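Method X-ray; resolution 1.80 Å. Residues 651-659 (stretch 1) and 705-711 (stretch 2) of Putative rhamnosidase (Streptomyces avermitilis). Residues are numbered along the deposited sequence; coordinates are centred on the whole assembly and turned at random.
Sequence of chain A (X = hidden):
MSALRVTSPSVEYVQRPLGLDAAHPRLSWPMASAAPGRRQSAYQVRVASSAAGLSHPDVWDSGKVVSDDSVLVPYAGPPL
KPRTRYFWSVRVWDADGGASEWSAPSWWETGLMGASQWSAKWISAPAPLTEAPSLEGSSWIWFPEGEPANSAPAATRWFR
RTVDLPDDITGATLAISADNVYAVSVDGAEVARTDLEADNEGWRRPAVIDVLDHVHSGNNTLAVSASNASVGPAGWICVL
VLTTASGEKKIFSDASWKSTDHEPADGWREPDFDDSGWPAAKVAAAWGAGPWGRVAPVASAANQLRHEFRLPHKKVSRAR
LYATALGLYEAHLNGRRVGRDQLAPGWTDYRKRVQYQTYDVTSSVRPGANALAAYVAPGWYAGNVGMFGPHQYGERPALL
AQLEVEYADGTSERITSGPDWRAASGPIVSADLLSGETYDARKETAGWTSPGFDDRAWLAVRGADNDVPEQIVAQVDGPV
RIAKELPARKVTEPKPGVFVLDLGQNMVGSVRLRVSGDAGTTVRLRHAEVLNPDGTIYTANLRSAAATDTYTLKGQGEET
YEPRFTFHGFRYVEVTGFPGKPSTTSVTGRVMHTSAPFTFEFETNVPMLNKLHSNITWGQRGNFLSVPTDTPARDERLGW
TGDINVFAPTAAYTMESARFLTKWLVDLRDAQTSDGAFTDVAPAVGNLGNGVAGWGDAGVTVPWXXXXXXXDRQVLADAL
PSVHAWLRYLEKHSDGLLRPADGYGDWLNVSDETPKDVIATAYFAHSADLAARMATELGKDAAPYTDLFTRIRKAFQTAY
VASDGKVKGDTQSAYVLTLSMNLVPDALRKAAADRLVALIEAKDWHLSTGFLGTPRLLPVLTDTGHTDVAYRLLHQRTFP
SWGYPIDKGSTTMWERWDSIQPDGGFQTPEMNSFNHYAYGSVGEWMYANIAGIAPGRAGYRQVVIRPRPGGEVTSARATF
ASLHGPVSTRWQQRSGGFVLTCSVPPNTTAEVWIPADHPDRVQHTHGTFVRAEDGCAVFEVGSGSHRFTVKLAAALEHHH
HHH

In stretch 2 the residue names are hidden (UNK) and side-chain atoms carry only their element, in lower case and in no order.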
# COMPACT_ATOMS: atom_id res chain seq x y z
N ALA A 651 -4.03 5.77 -12.62
CA ALA A 651 -3.24 6.22 -11.45
C ALA A 651 -2.29 7.35 -11.82
O ALA A 651 -2.13 8.29 -11.04
CB ALA A 651 -2.43 5.05 -10.89
N ALA A 652 -1.68 7.26 -13.00
CA ALA A 652 -0.75 8.29 -13.47
C ALA A 652 -1.39 9.61 -13.91
O ALA A 652 -0.68 10.60 -14.14
CB ALA A 652 0.16 7.75 -14.57
N TYR A 653 -2.73 9.63 -14.07
CA TYR A 653 -3.43 10.90 -14.20
C TYR A 653 -3.64 11.53 -12.81
O TYR A 653 -3.38 12.72 -12.60
CB TYR A 653 -4.80 10.71 -14.85
CG TYR A 653 -4.87 10.68 -16.37
CD1 TYR A 653 -4.92 11.87 -17.12
CD2 TYR A 653 -4.99 9.49 -17.06
CE1 TYR A 653 -5.03 11.85 -18.52
CE2 TYR A 653 -5.11 9.47 -18.46
CZ TYR A 653 -5.13 10.65 -19.17
OH TYR A 653 -5.27 10.61 -20.57
N THR A 654 -4.13 10.73 -11.87
CA THR A 654 -4.72 11.31 -10.67
C THR A 654 -3.75 11.64 -9.54
O THR A 654 -4.03 12.54 -8.77
CB THR A 654 -5.88 10.48 -10.16
OG1 THR A 654 -5.55 9.11 -10.36
CG2 THR A 654 -7.15 10.79 -10.99
N MET A 655 -2.63 10.93 -9.43
CA MET A 655 -1.56 11.32 -8.49
C MET A 655 -0.23 11.21 -9.20
O MET A 655 -0.09 10.47 -10.18
CB MET A 655 -1.51 10.37 -7.29
CG MET A 655 -2.76 10.36 -6.45
SD MET A 655 -2.70 9.18 -5.09
CE MET A 655 -1.55 9.94 -3.92
N GLU A 656 0.75 11.97 -8.72
CA GLU A 656 2.12 11.77 -9.17
C GLU A 656 2.52 10.36 -8.71
O GLU A 656 2.72 10.10 -7.53
CB GLU A 656 3.06 12.84 -8.62
CG GLU A 656 4.51 12.66 -9.12
CD GLU A 656 5.38 11.85 -8.16
OE1 GLU A 656 5.60 12.31 -7.01
OE2 GLU A 656 5.88 10.75 -8.53
N SER A 657 2.59 9.44 -9.67
CA SER A 657 2.78 8.02 -9.38
C SER A 657 4.15 7.53 -9.81
O SER A 657 4.47 6.35 -9.63
CB SER A 657 1.66 7.19 -10.05
OG SER A 657 0.39 7.53 -9.51
N ALA A 658 5.00 8.43 -10.32
CA ALA A 658 6.32 8.02 -10.81
C ALA A 658 7.23 7.46 -9.72
O ALA A 658 7.78 6.38 -9.88
CB ALA A 658 7.01 9.16 -11.53
N ARG A 659 7.43 8.19 -8.63
CA ARG A 659 8.32 7.67 -7.61
C ARG A 659 7.72 6.37 -7.02
O ARG A 659 8.45 5.41 -6.74
CB ARG A 659 8.50 8.69 -6.49
CG ARG A 659 9.31 9.94 -6.89
CD ARG A 659 9.35 10.91 -5.70
NE ARG A 659 8.00 11.42 -5.45
CZ ARG A 659 7.51 11.73 -4.24
NH1 ARG A 659 8.25 11.60 -3.15
NH2 ARG A 659 6.25 12.16 -4.13
N UNK A 705 3.26 2.52 -19.08
CA UNK A 705 2.31 3.51 -18.59
C UNK A 705 3.04 4.73 -17.98
O UNK A 705 2.64 5.87 -18.24
c UNK A 705 1.32 2.87 -17.60
N UNK A 706 4.11 4.51 -17.22
CA UNK A 706 4.89 5.63 -16.64
C UNK A 706 5.58 6.41 -17.75
O UNK A 706 5.60 7.62 -17.75
c UNK A 706 4.55 5.36 -13.50
c UNK A 706 5.93 5.16 -15.63
c UNK A 706 6.62 3.96 -13.47
c UNK A 706 5.47 4.45 -14.34
N UNK A 707 6.08 5.71 -18.75
CA UNK A 707 6.68 6.40 -19.87
C UNK A 707 5.68 7.31 -20.63
O UNK A 707 5.98 8.48 -20.92
c UNK A 707 7.38 5.42 -20.80
c UNK A 707 8.08 6.69 -24.31
o UNK A 707 9.82 8.18 -25.09
c UNK A 707 9.13 6.95 -21.75
c UNK A 707 7.48 6.02 -23.24
c UNK A 707 9.19 7.49 -24.07
c UNK A 707 9.72 7.62 -22.81
c UNK A 707 8.01 6.13 -21.96
N UNK A 708 4.50 6.79 -20.94
CA UNK A 708 3.44 7.58 -21.54
C UNK A 708 3.05 8.83 -20.72
O UNK A 708 2.90 9.93 -21.26
c UNK A 708 2.21 6.70 -21.81
n UNK A 708 3.83 6.26 -24.89
o UNK A 708 1.85 7.30 -24.65
c UNK A 708 2.47 5.74 -22.95
c UNK A 708 2.69 6.49 -24.25
N UNK A 709 2.90 8.66 -19.40
CA UNK A 709 2.46 9.78 -18.56
C UNK A 709 3.55 10.79 -18.29
O UNK A 709 3.28 12.01 -18.23
c UNK A 709 1.88 9.27 -17.23
N UNK A 710 4.78 10.31 -18.10
CA UNK A 710 5.85 11.17 -17.58
C UNK A 710 6.98 11.37 -18.59
O UNK A 710 7.78 12.29 -18.45
c UNK A 710 4.69 11.70 -14.69
c UNK A 710 3.88 9.18 -13.81
o UNK A 710 2.22 10.19 -12.39
c UNK A 710 3.27 10.32 -13.31
c UNK A 710 4.90 9.31 -14.75
c UNK A 710 5.31 10.56 -15.20
c UNK A 710 3.66 11.59 -13.75
c UNK A 710 6.40 10.68 -16.23
N UNK A 711 7.04 10.52 -19.61
CA UNK A 711 8.16 10.60 -20.55
C UNK A 711 9.44 10.11 -19.89
O UNK A 711 10.54 10.46 -20.35
O HOH W 1 0.68 12.50 -12.58

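Position 705 carries a single carbon beyond the backbone. Its CA-to-CB bond points toward stretch 1, but CB of position 705 stops 5.9 Å from Ala652 CB and makes no contact. One carbon and nothing more defines Ala705, whose carbonyl accepts the helical hydrogen bond from N of position 709.

At position 706 the side chain has four carbons, forked at the second, with no heteroatom. Its CA-to-CB bond points toward stretch 1, and one tip of the fork comes near the backbone of Ser657 and Ala658. A CB followed by a carbon bearing two methyl groups is leucine. In Leu706, chi1 is m and chi2 is t, and CD2 lies 4.0 Å from Ser657 O and 4.2 Å from Ala658 CA, so the contact is one of packing.

Position 707 shows one carbon leading to a six-carbon ring that bears an oxygen, the pattern of a tyrosine. The side chain is out of reach, Tyr707 CB lying 9.8 Å from Ala652 CB. The hydroxyl of Tyr707 is hydrogen-bonded elsewhere in the structure.

Position 708 has three carbons in a row, the third carrying one oxygen and one nitrogen. That is the terminal amide of a glutamine, one methylene longer than asparagine. Gln708 is partly exposed and its side chain, with chi1 and chi2 both m, stays clear of stretch 1.

Position 709 again has one side-chain carbon directed toward stretch 1 by its CA-to-CB bond, but here it touches the methyl of Ala652. It is Ala709, and its CB meets Ala652 CB at 3.5 Å. Two methyl groups in such close apposition accompany a CA-to-CA distance of 6.2 Å between these residues.

At position 710 one carbon carries a six-carbon ring with an oxygen at its far end; the ring packs on the methyls of Ala652 and Ala658, and the oxygen lies by Ser657 N in the loop after Thr654. The residue is a tyrosine. Ser657 N donates a hydrogen bond to Tyr710 OH at 2.8 Å, with a nearly straight N-H...O angle of 174°. Ala658 CB sits over one face of the ring, 4.1 Å from its centroid, in a CH-pi contact, while Ala652 CB approaches Tyr710 CE2 at 4.1 Å.

Position 711 has no side-chain atoms, which identifies Gly711. It is the first residue to leave helical geometry, and its phi of 71° is one that glycine adopts readily. It does not touch stretch 1.

The contact buries 301 Å² in total and centres on Tyr710, which has the largest covered area of any residue here. Its hydroxyl accepts from the backbone of Ser657 and donates to water 1, with Tyr710 OH 2.8 Å from the water oxygen; that water in turn donates to Ala652 O, also 2.8 Å from its oxygen. The phenol thus ties the loop directly, and the preceding helix through water, to the second helix. Around this polar anchor, Ala652 against Ala709 and Leu706 against Ser657 and Ala658 complete the packing.

Stretch 2 (705-711) ALYQAYG
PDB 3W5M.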